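Local atomic coordinates of single-strand DNA-binding protein (Agrobacterium tumefaciens, PDB entry 3BTP), a protein that binds single-stranded DNA irrespective of its sequence and mediates nuclear uptake of the single-stranded T-DNA copies transferred during crown gall transformation. Residues Arg113-Ile118 against Leu264-Gln269; Leu151-Asp154 against Asn158-Pro161; Asp212-Thr217 against Gln253-Ser258; Glu304-Ser309 against Met314-Tyr319. All coordinates share one frame; numbering follows the deposited sequence.

Contact 1: residues Arg113-Ile118 against Leu264-Gln269; sequences RTDEYI and LIKTPQ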
loop_
_atom_site.group_PDB
_atom_site.type_symbol
_atom_site.label_atom_id
_atom_site.label_comp_id
_atom_site.label_asym_id
_atom_site.label_seq_id
_atom_site.Cartn_x
_atom_site.Cartn_y
_atom_site.Cartn_z
ATOM N N ARG A 113 21.385 -2.830 3.349
ATOM C CA ARG A 113 20.760 -2.891 4.658
ATOM C C ARG A 113 21.106 -4.190 5.313
ATOM O O ARG A 113 21.108 -5.246 4.674
ATOM C CB ARG A 113 19.263 -2.817 4.512
ATOM C CG ARG A 113 18.692 -1.448 4.144
ATOM C CD ARG A 113 17.286 -1.523 4.674
ATOM N NE ARG A 113 16.987 -0.336 5.404
ATOM C CZ ARG A 113 16.584 -0.231 6.651
ATOM N NH1 ARG A 113 16.375 -1.272 7.411
ATOM N NH2 ARG A 113 16.365 0.989 7.101
ATOM N N THR A 114 21.377 -4.111 6.602
ATOM C CA THR A 114 21.634 -5.290 7.434
ATOM C C THR A 114 20.404 -6.221 7.659
ATOM O O THR A 114 20.562 -7.361 8.024
ATOM C CB THR A 114 22.193 -4.855 8.797
ATOM O OG1 THR A 114 21.210 -4.057 9.472
ATOM C CG2 THR A 114 23.566 -4.060 8.617
ATOM N N ASP A 115 19.200 -5.716 7.404
ATOM C CA ASP A 115 17.946 -6.420 7.589
ATOM C C ASP A 115 17.182 -6.635 6.276
ATOM O O ASP A 115 15.966 -6.777 6.270
ATOM C CB ASP A 115 17.091 -5.636 8.621
ATOM C CG ASP A 115 16.643 -4.257 8.103
ATOM O OD1 ASP A 115 17.025 -3.966 6.969
ATOM O OD2 ASP A 115 15.903 -3.487 8.799
ATOM N N GLU A 116 17.901 -6.677 5.162
ATOM C CA GLU A 116 17.309 -6.782 3.815
ATOM C C GLU A 116 16.658 -8.178 3.556
ATOM O O GLU A 116 15.896 -8.353 2.588
ATOM C CB GLU A 116 18.389 -6.437 2.758
ATOM C CG GLU A 116 19.585 -7.447 2.651
ATOM C CD GLU A 116 20.547 -7.176 1.394
ATOM O OE1 GLU A 116 20.238 -6.376 0.450
ATOM O OE2 GLU A 116 21.633 -7.794 1.355
ATOM N N TYR A 117 17.031 -9.179 4.395
ATOM C CA TYR A 117 16.268 -10.413 4.492
ATOM C C TYR A 117 16.233 -10.971 5.912
ATOM O O TYR A 117 17.080 -10.631 6.777
ATOM C CB TYR A 117 16.599 -11.475 3.380
ATOM C CG TYR A 117 17.952 -12.170 3.562
ATOM C CD1 TYR A 117 18.084 -13.277 4.426
ATOM C CD2 TYR A 117 19.108 -11.671 2.910
ATOM C CE1 TYR A 117 19.314 -13.904 4.631
ATOM C CE2 TYR A 117 20.331 -12.304 3.065
ATOM C CZ TYR A 117 20.433 -13.408 3.941
ATOM O OH TYR A 117 21.646 -14.000 4.123
ATOM N N ILE A 118 15.200 -11.782 6.135
ATOM C CA ILE A 118 15.016 -12.562 7.322
ATOM C C ILE A 118 14.821 -14.039 6.882
ATOM O O ILE A 118 14.073 -14.317 5.943
ATOM C CB ILE A 118 13.781 -12.079 8.116
ATOM C CG1 ILE A 118 13.882 -10.576 8.494
ATOM C CG2 ILE A 118 13.541 -12.950 9.341
ATOM C CD1 ILE A 118 12.610 -9.993 9.019
ATOM N N LEU A 264 4.922 -10.149 13.112
ATOM C CA LEU A 264 6.398 -10.197 13.222
ATOM C C LEU A 264 6.925 -8.916 13.887
ATOM O O LEU A 264 6.721 -7.829 13.388
ATOM C CB LEU A 264 7.007 -10.358 11.799
ATOM C CG LEU A 264 8.526 -10.645 11.565
ATOM C CD1 LEU A 264 8.740 -10.954 10.071
ATOM C CD2 LEU A 264 9.403 -9.480 11.940
ATOM N N ILE A 265 7.669 -9.047 14.983
ATOM C CA ILE A 265 8.266 -7.914 15.668
ATOM C C ILE A 265 9.754 -7.981 15.357
ATOM O O ILE A 265 10.377 -9.004 15.504
ATOM C CB ILE A 265 8.119 -8.071 17.229
ATOM C CG1 ILE A 265 6.671 -8.456 17.651
ATOM C CG2 ILE A 265 8.789 -6.865 18.056
ATOM C CD1 ILE A 265 5.667 -7.399 17.469
ATOM N N LYS A 266 10.349 -6.886 14.941
ATOM C CA LYS A 266 11.772 -6.899 14.689
ATOM C C LYS A 266 12.382 -5.809 15.573
ATOM O O LYS A 266 12.185 -4.626 15.290
ATOM C CB LYS A 266 12.069 -6.605 13.233
ATOM C CG LYS A 266 13.595 -6.670 12.919
ATOM C CD LYS A 266 13.905 -6.842 11.397
ATOM C CE LYS A 266 13.773 -5.589 10.664
ATOM N NZ LYS A 266 14.480 -4.323 11.175
ATOM N N THR A 267 13.121 -6.203 16.621
ATOM C CA THR A 267 13.624 -5.233 17.619
ATOM C C THR A 267 14.758 -4.385 17.021
ATOM O O THR A 267 15.304 -4.734 15.966
ATOM C CB THR A 267 14.197 -5.977 18.902
ATOM O OG1 THR A 267 15.528 -6.445 18.628
ATOM C CG2 THR A 267 13.338 -7.147 19.368
ATOM N N PRO A 268 15.162 -3.287 17.714
ATOM C CA PRO A 268 16.304 -2.493 17.263
ATOM C C PRO A 268 17.618 -3.284 17.090
ATOM O O PRO A 268 18.510 -2.851 16.317
ATOM C CB PRO A 268 16.435 -1.468 18.380
ATOM C CG PRO A 268 14.962 -1.298 18.848
ATOM C CD PRO A 268 14.550 -2.703 18.940
ATOM N N GLN A 269 17.743 -4.414 17.800
ATOM C CA GLN A 269 18.894 -5.357 17.575
ATOM C C GLN A 269 18.687 -6.361 16.407
ATOM O O GLN A 269 19.589 -7.175 16.130
ATOM C CB GLN A 269 19.246 -6.144 18.870
ATOM C CG GLN A 269 19.581 -5.251 20.066
ATOM C CD GLN A 269 18.369 -4.457 20.674
ATOM O OE1 GLN A 269 17.249 -4.980 20.811
ATOM N NE2 GLN A 269 18.626 -3.216 21.079
#

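Contact 2: residues Leu151-Asp154 against Asn158-Pro161; sequences LYRD and NYYP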
loop_
_atom_site.group_PDB
_atom_site.type_symbol
_atom_site.label_atom_id
_atom_site.label_comp_id
_atom_site.label_asym_id
_atom_site.label_seq_id
_atom_site.Cartn_x
_atom_site.Cartn_y
_atom_site.Cartn_z
ATOM N N LEU A 151 12.365 -13.950 3.696
ATOM C CA LEU A 151 11.559 -12.727 3.648
ATOM C C LEU A 151 12.457 -11.582 3.148
ATOM O O LEU A 151 13.501 -11.400 3.715
ATOM C CB LEU A 151 10.938 -12.441 5.034
ATOM C CG LEU A 151 9.790 -13.356 5.532
ATOM C CD1 LEU A 151 9.221 -12.939 6.899
ATOM C CD2 LEU A 151 8.560 -13.419 4.541
ATOM N N TYR A 152 12.086 -10.911 2.027
ATOM C CA TYR A 152 12.887 -9.800 1.442
ATOM C C TYR A 152 12.261 -8.428 1.806
ATOM O O TYR A 152 11.068 -8.234 1.591
ATOM C CB TYR A 152 12.929 -9.942 -0.067
ATOM C CG TYR A 152 13.428 -11.275 -0.516
ATOM C CD1 TYR A 152 14.798 -11.498 -0.662
ATOM C CD2 TYR A 152 12.544 -12.340 -0.754
ATOM C CE1 TYR A 152 15.273 -12.728 -1.031
ATOM C CE2 TYR A 152 13.007 -13.589 -1.130
ATOM C CZ TYR A 152 14.375 -13.758 -1.288
ATOM O OH TYR A 152 14.870 -14.952 -1.712
ATOM N N ARG A 153 13.045 -7.518 2.349
ATOM C CA ARG A 153 12.572 -6.190 2.752
ATOM C C ARG A 153 12.373 -5.366 1.460
ATOM O O ARG A 153 13.228 -5.401 0.583
ATOM C CB ARG A 153 13.616 -5.513 3.624
ATOM C CG ARG A 153 13.104 -4.245 4.345
ATOM C CD ARG A 153 14.286 -3.410 4.962
ATOM N NE ARG A 153 13.770 -2.183 5.612
ATOM C CZ ARG A 153 13.184 -2.125 6.816
ATOM N NH1 ARG A 153 13.072 -3.215 7.591
ATOM N NH2 ARG A 153 12.736 -0.951 7.282
ATOM N N ASP A 154 11.231 -4.682 1.300
ATOM C CA ASP A 154 11.026 -3.796 0.146
ATOM C C ASP A 154 11.416 -2.371 0.544
ATOM O O ASP A 154 11.994 -2.184 1.612
ATOM C CB ASP A 154 9.611 -3.900 -0.456
ATOM C CG ASP A 154 8.503 -3.179 0.371
ATOM O OD1 ASP A 154 8.792 -2.534 1.413
ATOM O OD2 ASP A 154 7.290 -3.328 -0.015
ATOM N N ASN A 158 8.154 -3.465 4.294
ATOM C CA ASN A 158 7.326 -4.683 4.097
ATOM C C ASN A 158 8.267 -5.819 3.756
ATOM O O ASN A 158 9.337 -5.577 3.166
ATOM C CB ASN A 158 6.349 -4.538 2.947
ATOM C CG ASN A 158 5.485 -3.284 3.054
ATOM O OD1 ASN A 158 5.018 -2.886 4.122
ATOM N ND2 ASN A 158 5.284 -2.650 1.918
ATOM N N TYR A 159 7.884 -7.028 4.138
ATOM C CA TYR A 159 8.679 -8.225 3.879
ATOM C C TYR A 159 7.874 -9.224 3.021
ATOM O O TYR A 159 6.747 -9.654 3.370
ATOM C CB TYR A 159 9.205 -8.854 5.225
ATOM C CG TYR A 159 10.461 -8.160 5.797
ATOM C CD1 TYR A 159 11.719 -8.564 5.449
ATOM C CD2 TYR A 159 10.362 -7.070 6.628
ATOM C CE1 TYR A 159 12.874 -7.934 5.961
ATOM C CE2 TYR A 159 11.508 -6.393 7.133
ATOM C CZ TYR A 159 12.759 -6.846 6.800
ATOM O OH TYR A 159 13.893 -6.198 7.259
ATOM N N TYR A 160 8.474 -9.601 1.908
ATOM C CA TYR A 160 7.848 -10.483 0.900
ATOM C C TYR A 160 8.518 -11.818 0.913
ATOM O O TYR A 160 9.744 -11.885 0.896
ATOM C CB TYR A 160 8.044 -9.941 -0.523
ATOM C CG TYR A 160 7.162 -8.771 -0.903
ATOM C CD1 TYR A 160 6.065 -8.963 -1.744
ATOM C CD2 TYR A 160 7.407 -7.478 -0.409
ATOM C CE1 TYR A 160 5.269 -7.913 -2.113
ATOM C CE2 TYR A 160 6.583 -6.414 -0.740
ATOM C CZ TYR A 160 5.511 -6.639 -1.608
ATOM O OH TYR A 160 4.697 -5.601 -2.030
ATOM N N PRO A 161 7.693 -12.893 0.891
ATOM C CA PRO A 161 8.212 -14.254 0.712
ATOM C C PRO A 161 8.421 -14.428 -0.767
ATOM O O PRO A 161 7.951 -13.592 -1.529
ATOM C CB PRO A 161 7.077 -15.153 1.278
ATOM C CG PRO A 161 5.780 -14.342 1.017
ATOM C CD PRO A 161 6.201 -12.841 1.003
HETATM O O HOH W 1 5.862 -3.454 -2.255
#

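Contact 3: residues Asp212-Thr217 against Gln253-Ser258; sequences DIFYQT and QFQAGS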
loop_
_atom_site.group_PDB
_atom_site.type_symbol
_atom_site.label_atom_id
_atom_site.label_comp_id
_atom_site.label_asym_id
_atom_site.label_seq_id
_atom_site.Cartn_x
_atom_site.Cartn_y
_atom_site.Cartn_z
ATOM N N ASP A 212 15.391 -20.579 -5.133
ATOM C CA ASP A 212 14.056 -21.072 -5.551
ATOM C C ASP A 212 12.982 -20.013 -5.337
ATOM O O ASP A 212 13.022 -19.296 -4.394
ATOM C CB ASP A 212 13.678 -22.375 -4.828
ATOM C CG ASP A 212 14.506 -23.592 -5.322
ATOM O OD1 ASP A 212 15.336 -23.480 -6.266
ATOM O OD2 ASP A 212 14.332 -24.667 -4.730
ATOM N N ILE A 213 12.009 -19.983 -6.235
ATOM C CA ILE A 213 10.926 -18.996 -6.243
ATOM C C ILE A 213 9.679 -19.518 -5.521
ATOM O O ILE A 213 9.017 -18.748 -4.775
ATOM C CB ILE A 213 10.601 -18.554 -7.690
ATOM C CG1 ILE A 213 11.801 -17.882 -8.322
ATOM C CG2 ILE A 213 9.545 -17.526 -7.646
ATOM C CD1 ILE A 213 11.934 -18.033 -9.827
ATOM N N PHE A 214 9.408 -20.829 -5.683
ATOM C CA PHE A 214 8.299 -21.542 -4.995
ATOM C C PHE A 214 6.946 -21.088 -5.469
ATOM O O PHE A 214 5.962 -21.034 -4.692
ATOM C CB PHE A 214 8.386 -21.469 -3.442
ATOM C CG PHE A 214 9.710 -21.921 -2.882
ATOM C CD1 PHE A 214 10.062 -23.277 -2.896
ATOM C CD2 PHE A 214 10.604 -20.994 -2.320
ATOM C CE1 PHE A 214 11.288 -23.689 -2.375
ATOM C CE2 PHE A 214 11.829 -21.396 -1.797
ATOM C CZ PHE A 214 12.172 -22.743 -1.815
ATOM N N TYR A 215 6.868 -20.828 -6.762
ATOM C CA TYR A 215 5.626 -20.429 -7.397
ATOM C C TYR A 215 4.721 -21.633 -7.751
ATOM O O TYR A 215 3.550 -21.429 -8.133
ATOM C CB TYR A 215 5.913 -19.620 -8.645
ATOM C CG TYR A 215 6.673 -20.416 -9.666
ATOM C CD1 TYR A 215 6.005 -21.275 -10.544
ATOM C CD2 TYR A 215 8.073 -20.361 -9.730
ATOM C CE1 TYR A 215 6.714 -22.057 -11.487
ATOM C CE2 TYR A 215 8.768 -21.093 -10.651
ATOM C CZ TYR A 215 8.095 -21.946 -11.534
ATOM O OH TYR A 215 8.797 -22.700 -12.485
ATOM N N GLN A 216 5.264 -22.854 -7.674
ATOM C CA GLN A 216 4.525 -24.110 -8.042
ATOM C C GLN A 216 3.287 -24.292 -7.209
ATOM O O GLN A 216 3.352 -24.206 -5.983
ATOM C CB GLN A 216 5.430 -25.380 -7.965
ATOM C CG GLN A 216 6.610 -25.417 -8.990
ATOM C CD GLN A 216 7.881 -24.602 -8.609
ATOM O OE1 GLN A 216 7.951 -23.975 -7.567
ATOM N NE2 GLN A 216 8.875 -24.600 -9.506
ATOM N N THR A 217 2.159 -24.515 -7.890
ATOM C CA THR A 217 0.848 -24.699 -7.222
ATOM C C THR A 217 0.686 -26.166 -6.772
ATOM O O THR A 217 1.363 -27.060 -7.277
ATOM C CB THR A 217 -0.364 -24.259 -8.093
ATOM O OG1 THR A 217 -0.406 -25.047 -9.267
ATOM C CG2 THR A 217 -0.258 -22.791 -8.542
ATOM N N GLN A 253 4.395 -25.002 0.833
ATOM C CA GLN A 253 3.650 -24.035 1.590
ATOM C C GLN A 253 4.490 -23.210 2.543
ATOM O O GLN A 253 4.274 -22.033 2.636
ATOM C CB GLN A 253 2.507 -24.668 2.372
ATOM C CG GLN A 253 1.459 -25.435 1.539
ATOM C CD GLN A 253 0.105 -25.467 2.295
ATOM O OE1 GLN A 253 -0.818 -24.624 2.029
ATOM N NE2 GLN A 253 -0.001 -26.373 3.261
ATOM N N PHE A 254 5.402 -23.818 3.277
ATOM C CA PHE A 254 6.183 -23.069 4.251
ATOM C C PHE A 254 7.096 -22.055 3.527
ATOM O O PHE A 254 7.077 -20.891 3.850
ATOM C CB PHE A 254 7.006 -23.976 5.185
ATOM C CG PHE A 254 7.898 -23.186 6.111
ATOM C CD1 PHE A 254 7.362 -22.277 7.015
ATOM C CD2 PHE A 254 9.261 -23.308 6.043
ATOM C CE1 PHE A 254 8.213 -21.492 7.818
ATOM C CE2 PHE A 254 10.086 -22.536 6.834
ATOM C CZ PHE A 254 9.553 -21.663 7.728
ATOM N N GLN A 255 7.852 -22.515 2.536
ATOM C CA GLN A 255 8.774 -21.721 1.778
ATOM C C GLN A 255 8.141 -20.624 0.987
ATOM O O GLN A 255 8.793 -19.613 0.774
ATOM C CB GLN A 255 9.524 -22.586 0.800
ATOM C CG GLN A 255 10.570 -23.465 1.422
ATOM C CD GLN A 255 10.012 -24.824 1.766
ATOM O OE1 GLN A 255 8.857 -25.112 1.486
ATOM N NE2 GLN A 255 10.821 -25.657 2.414
ATOM N N ALA A 256 6.912 -20.853 0.483
ATOM C CA ALA A 256 6.135 -19.840 -0.221
ATOM C C ALA A 256 5.611 -18.743 0.687
ATOM O O ALA A 256 5.156 -17.737 0.194
ATOM C CB ALA A 256 5.002 -20.467 -1.022
ATOM N N GLY A 257 5.683 -18.910 2.003
ATOM C CA GLY A 257 5.221 -17.846 2.939
ATOM C C GLY A 257 3.787 -18.067 3.405
ATOM O O GLY A 257 3.229 -17.282 4.205
ATOM N N SER A 258 3.187 -19.179 2.953
ATOM C CA SER A 258 1.798 -19.433 3.263
ATOM C C SER A 258 1.530 -20.150 4.576
ATOM O O SER A 258 0.487 -20.773 4.707
ATOM C CB SER A 258 1.037 -19.991 2.037
ATOM O OG SER A 258 0.499 -18.819 1.293
#

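Contact 4: residues Glu304-Ser309 against Met314-Tyr319; sequences EIKLKS and MHDSKY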
loop_
_atom_site.group_PDB
_atom_site.type_symbol
_atom_site.label_atom_id
_atom_site.label_comp_id
_atom_site.label_asym_id
_atom_site.label_seq_id
_atom_site.Cartn_x
_atom_site.Cartn_y
_atom_site.Cartn_z
ATOM N N GLU A 304 10.194 -2.481 14.843
ATOM C CA GLU A 304 9.250 -2.559 13.707
ATOM C C GLU A 304 8.201 -3.636 13.946
ATOM O O GLU A 304 8.502 -4.668 14.453
ATOM C CB GLU A 304 10.020 -2.850 12.438
ATOM C CG GLU A 304 10.611 -1.593 11.862
ATOM C CD GLU A 304 11.562 -1.838 10.668
ATOM O OE1 GLU A 304 11.556 -2.942 10.012
ATOM O OE2 GLU A 304 12.307 -0.869 10.382
ATOM N N ILE A 305 6.973 -3.390 13.558
ATOM C CA ILE A 305 5.946 -4.410 13.657
ATOM C C ILE A 305 5.375 -4.632 12.290
ATOM O O ILE A 305 4.932 -3.692 11.677
ATOM C CB ILE A 305 4.737 -3.981 14.613
ATOM C CG1 ILE A 305 5.236 -3.591 16.032
ATOM C CG2 ILE A 305 3.699 -5.130 14.695
ATOM C CD1 ILE A 305 4.202 -2.851 16.827
ATOM N N LYS A 306 5.361 -5.893 11.848
ATOM C CA LYS A 306 4.731 -6.357 10.621
ATOM C C LYS A 306 3.514 -7.191 10.917
ATOM O O LYS A 306 3.505 -8.070 11.795
ATOM C CB LYS A 306 5.664 -7.271 9.805
ATOM C CG LYS A 306 7.072 -6.826 9.887
ATOM C CD LYS A 306 7.311 -5.364 9.389
ATOM C CE LYS A 306 8.822 -5.015 9.622
ATOM N NZ LYS A 306 9.252 -3.707 9.014
ATOM N N LEU A 307 2.521 -6.935 10.087
ATOM C CA LEU A 307 1.221 -7.592 10.168
ATOM C C LEU A 307 1.005 -8.316 8.816
ATOM O O LEU A 307 1.094 -7.720 7.734
ATOM C CB LEU A 307 0.199 -6.518 10.447
ATOM C CG LEU A 307 -0.145 -6.038 11.858
ATOM C CD1 LEU A 307 0.626 -6.608 12.991
ATOM C CD2 LEU A 307 -0.134 -4.571 11.911
ATOM N N LYS A 308 0.774 -9.606 8.913
ATOM C CA LYS A 308 0.611 -10.469 7.765
ATOM C C LYS A 308 -0.652 -10.270 6.942
ATOM O O LYS A 308 -1.756 -10.114 7.472
ATOM C CB LYS A 308 0.615 -11.905 8.219
ATOM C CG LYS A 308 0.855 -12.738 7.045
ATOM C CD LYS A 308 1.170 -14.158 7.381
ATOM C CE LYS A 308 0.060 -15.020 6.857
ATOM N NZ LYS A 308 0.800 -16.218 6.276
ATOM N N SER A 309 -0.457 -10.311 5.651
ATOM C CA SER A 309 -1.521 -10.246 4.708
ATOM C C SER A 309 -1.968 -11.699 4.386
ATOM O O SER A 309 -1.197 -12.660 4.607
ATOM C CB SER A 309 -0.980 -9.453 3.486
ATOM O OG SER A 309 -1.772 -9.642 2.361
ATOM N N MET A 314 4.219 -9.567 4.854
ATOM C CA MET A 314 4.240 -8.935 6.163
ATOM C C MET A 314 4.434 -7.457 5.999
ATOM O O MET A 314 5.560 -6.971 5.822
ATOM C CB MET A 314 5.405 -9.545 6.955
ATOM C CG MET A 314 5.295 -11.013 6.992
ATOM S SD MET A 314 4.637 -11.740 8.491
ATOM C CE MET A 314 3.883 -10.535 9.241
ATOM N N HIS A 315 3.320 -6.726 6.047
ATOM C CA HIS A 315 3.321 -5.308 5.885
ATOM C C HIS A 315 3.694 -4.629 7.189
ATOM O O HIS A 315 3.172 -4.988 8.277
ATOM C CB HIS A 315 1.967 -4.770 5.411
ATOM C CG HIS A 315 1.546 -5.224 4.044
ATOM N ND1 HIS A 315 1.986 -4.615 2.871
ATOM C CD2 HIS A 315 0.687 -6.189 3.661
ATOM C CE1 HIS A 315 1.433 -5.214 1.825
ATOM N NE2 HIS A 315 0.632 -6.166 2.281
ATOM N N ASP A 316 4.635 -3.679 7.078
ATOM C CA ASP A 316 4.969 -2.805 8.150
ATOM C C ASP A 316 3.713 -2.043 8.534
ATOM O O ASP A 316 2.974 -1.522 7.687
ATOM C CB ASP A 316 6.043 -1.809 7.744
ATOM C CG ASP A 316 6.582 -1.020 8.950
ATOM O OD1 ASP A 316 7.365 -1.604 9.795
ATOM O OD2 ASP A 316 6.193 0.158 9.071
ATOM N N SER A 317 3.508 -1.965 9.850
ATOM C CA SER A 317 2.369 -1.283 10.494
ATOM C C SER A 317 2.241 0.222 10.096
ATOM O O SER A 317 1.129 0.710 9.779
ATOM C CB SER A 317 2.508 -1.492 12.024
ATOM O OG SER A 317 3.448 -0.560 12.561
ATOM N N LYS A 318 3.354 0.950 10.070
ATOM C CA LYS A 318 3.345 2.356 9.598
ATOM C C LYS A 318 3.067 2.498 8.101
ATOM O O LYS A 318 2.402 3.423 7.677
ATOM C CB LYS A 318 4.695 3.023 9.929
ATOM C CG LYS A 318 5.067 2.902 11.393
ATOM C CD LYS A 318 6.272 3.842 11.826
ATOM C CE LYS A 318 6.227 3.969 13.456
ATOM N NZ LYS A 318 6.253 5.382 13.979
ATOM N N TYR A 319 3.606 1.610 7.266
ATOM C CA TYR A 319 3.155 1.582 5.864
ATOM C C TYR A 319 1.586 1.461 5.734
ATOM O O TYR A 319 0.917 2.189 4.975
ATOM C CB TYR A 319 3.814 0.465 5.052
ATOM C CG TYR A 319 3.395 0.611 3.616
ATOM C CD1 TYR A 319 3.797 1.711 2.875
ATOM C CD2 TYR A 319 2.516 -0.293 3.028
ATOM C CE1 TYR A 319 3.405 1.880 1.558
ATOM C CE2 TYR A 319 2.108 -0.156 1.706
ATOM C CZ TYR A 319 2.532 0.954 0.986
ATOM O OH TYR A 319 2.150 1.117 -0.332
HETATM O O HOH W 2 6.110 -0.609 12.177
#

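Contact 1: residues Arg113-Ile118 against Leu264-Gln269
K266 sets out with CG trans to the backbone N (chi1 -178°) and then folds at its last two side-chain torsions, which swings its ammonium group against D115; the aspartate answers with CG tucked between its own backbone N and carbonyl carbon (chi1 66°). The two side chains cross at about a right angle. K266 NZ donates to D115 OD2 over 2.9 Å and is received on that oxygen's anti lone pair, the one facing away from OD1. On the syn side R113 NH1 donates to D115 OD1 at 2.8 Å and also lies 2.7 Å from D115 OD2, so one guanidinium nitrogen spans both oxygens, with the aspartate CG at the guanidinium edge and in its plane. R153 adds a further salt bridge to OD2. The surrounding positive groups would be expected to favour the ionised form of this buried carboxylate. D115 sits in a type I turn, R113 to E116, that leads into strand 117-124 of one four-stranded antiparallel sheet, whereas K266 ends strand 263-266 of a second sheet with the same 2-1-3-4 strand order. The backbones stay well apart, the nearest CA pair being D115 and K266 at 9.4 Å, and side chains bridge the interval. Beyond the salt bridge, I118 and L264 reach toward each other tip to tip, with 4.1 Å between I118 CD1 and L264 CD1, while I118 CD1 also touches K266 CD at 4.2 Å.

Contact 2: residues Leu151-Asp154 against Asn158-Pro161
D154 OD2 is held by N158 ND2, which donates to it over 2.9 Å on the syn lone pair, and by a water that donates from 2.7 Å. The same water accepts from Y160 OH, linking the tyrosine to the carboxylate, and OD2 also lies in the plane of the Y160 ring at its edge, 3.2 Å from Y160 CE2. The other oxygen, D154 OD1, is approached by N158 N from well above the carboxylate plane. In return D154 N donates to N158 O at 2.8 Å. These bonds close the turn of the β hairpin formed by strands 149-153 and 159-160, the last two strands of a four-stranded antiparallel sheet, with Y159 backbone-bonded onward to M314 of strand 314-316. Y152 and Y160 form the hydrogen-bonded pair, with Y152 N to Y160 O at 2.8 Å.

R153 and Y159 form the neighbouring non-hydrogen-bonded pair and share the other face. With its chain extended from CG to NE, R153 lies across the tyrosine; its CA sits over one ring face, toward the rim, and its NH1 donates to Y159 OH at 3.1 Å, within the guanidinium plane, which stands 78° from the ring. NH1 is also salt-bridged to E304, and Y159 OH probably bonds to D115 O. N158 OD1 accepts from D316 N, so the amide uses both ends. The carboxylate and amide are thus likely to restrain one another's rotation, and the hairpin turn is tied by side chains as well as by backbone.

Contact 3: residues Asp212-Thr217 against Gln253-Ser258
This is a small, apolar CH-π contact between two irregular loops, one following helix 186-206 and the other leading up to strand 263-266. F214 and Q255 carry it. Q255 CB stands almost exactly over the middle of the F214 ring, 3.5 Å from the centroid and only 3° off the ring normal, so that all six ring carbons are at nearly equal distances from it. Q255 CG follows over the far end of the ring, 3.7 Å from F214 CZ; the chain then bends at chi2 and carries the amide away, and its NE2 makes a weak hydrogen bond to A147 O.

The opposite face of the ring is taken by D212 CB of the same loop, offset toward the rim. The phenyl group is therefore sandwiched between aliphatic carbons of the two loops, and it also touches R150 and P162. F214 itself has left-handed backbone angles (phi 68°). Beside the ring, A256 CB lies 3.8 Å from F214 O and 4.3 Å from F214 CB, and it packs further on P163 and Y250.

Residues 253-256 have helical backbone angles, and F254 to G257 form a type I turn in which G257 N donates to F254 O at 3.0 Å. G257 takes left-handed angles that suit glycine, and S258 N reaches back to Q253 O in a weak 3.1 Å bond. Q255 and A256 of that turn meet the phenylalanine. Together the two bonds and the glycine resemble the bonding pattern of a Schellman motif, although the 253-256 backbone lacks regular helical bonds.

Contact 4: residues Glu304-Ser309 against Met314-Tyr319
K306 and D316 lie obliquely across one another on one face of a β hairpin, in which strand 304-308 pairs antiparallel with strand 314-316 and D316 is the N-cap of helix 317-323. K306 bends at chi2 and brings NZ to D316 OD1 at 2.9 Å, arriving on the anti side and somewhat out of the carboxylate plane. The same NZ donates to E304 OE1 at 2.6 Å, from above that carboxylate's plane. The two acids stand with their planes 84° apart, and the lysine between them would offset their mutual repulsion; G157 O accepts from NZ as well. The remaining oxygen, D316 OD2, takes weak capping bonds from K318 N and Y319 N.

Farther along this face, the M314 side chain slants over K308. Its chain is bent at chi2 and chi3, which folds CE back over the neighbouring strand, 3.3 Å from K308 N and 3.7 Å from K308 CB. On the other face H315 pairs with L307, with the H315 ring edge turned to S309 CB; H315 NE2 and S309 OG both bond to acidic side chains of another protein's chain. L307 N donates to H315 O at 2.7 Å, and H315 N returns a bond to L307 O. Where strand gives way to helix, S317 N donates to I305 O at 2.9 Å, and one water joins D316 OD1 to S317 OG, which it meets at 2.7 Å, and to I305 N.

Overall arrangement
From the N terminus, 113-118 opens contact 1, whose loop of 145 residues closes only at 264-269. Nested within it, in series, are contact 2, a hairpin closed after three residues, and contact 3, which spans 35 residues with little regular structure. Contact 4, another short hairpin, follows once contact 1 has closed; none of the four cross. Contacts 1 and 2 share the first four-stranded sheet through neighbouring strands 117-124 and 149-153, and contacts 1 and 4 share the second through strands 263-266 and 304-308. Contacts 2 and 4 meet directly, joining the sheets, while contact 3 lies peripherally, touching P161 of contact 2 and, more loosely, K308 of contact 4.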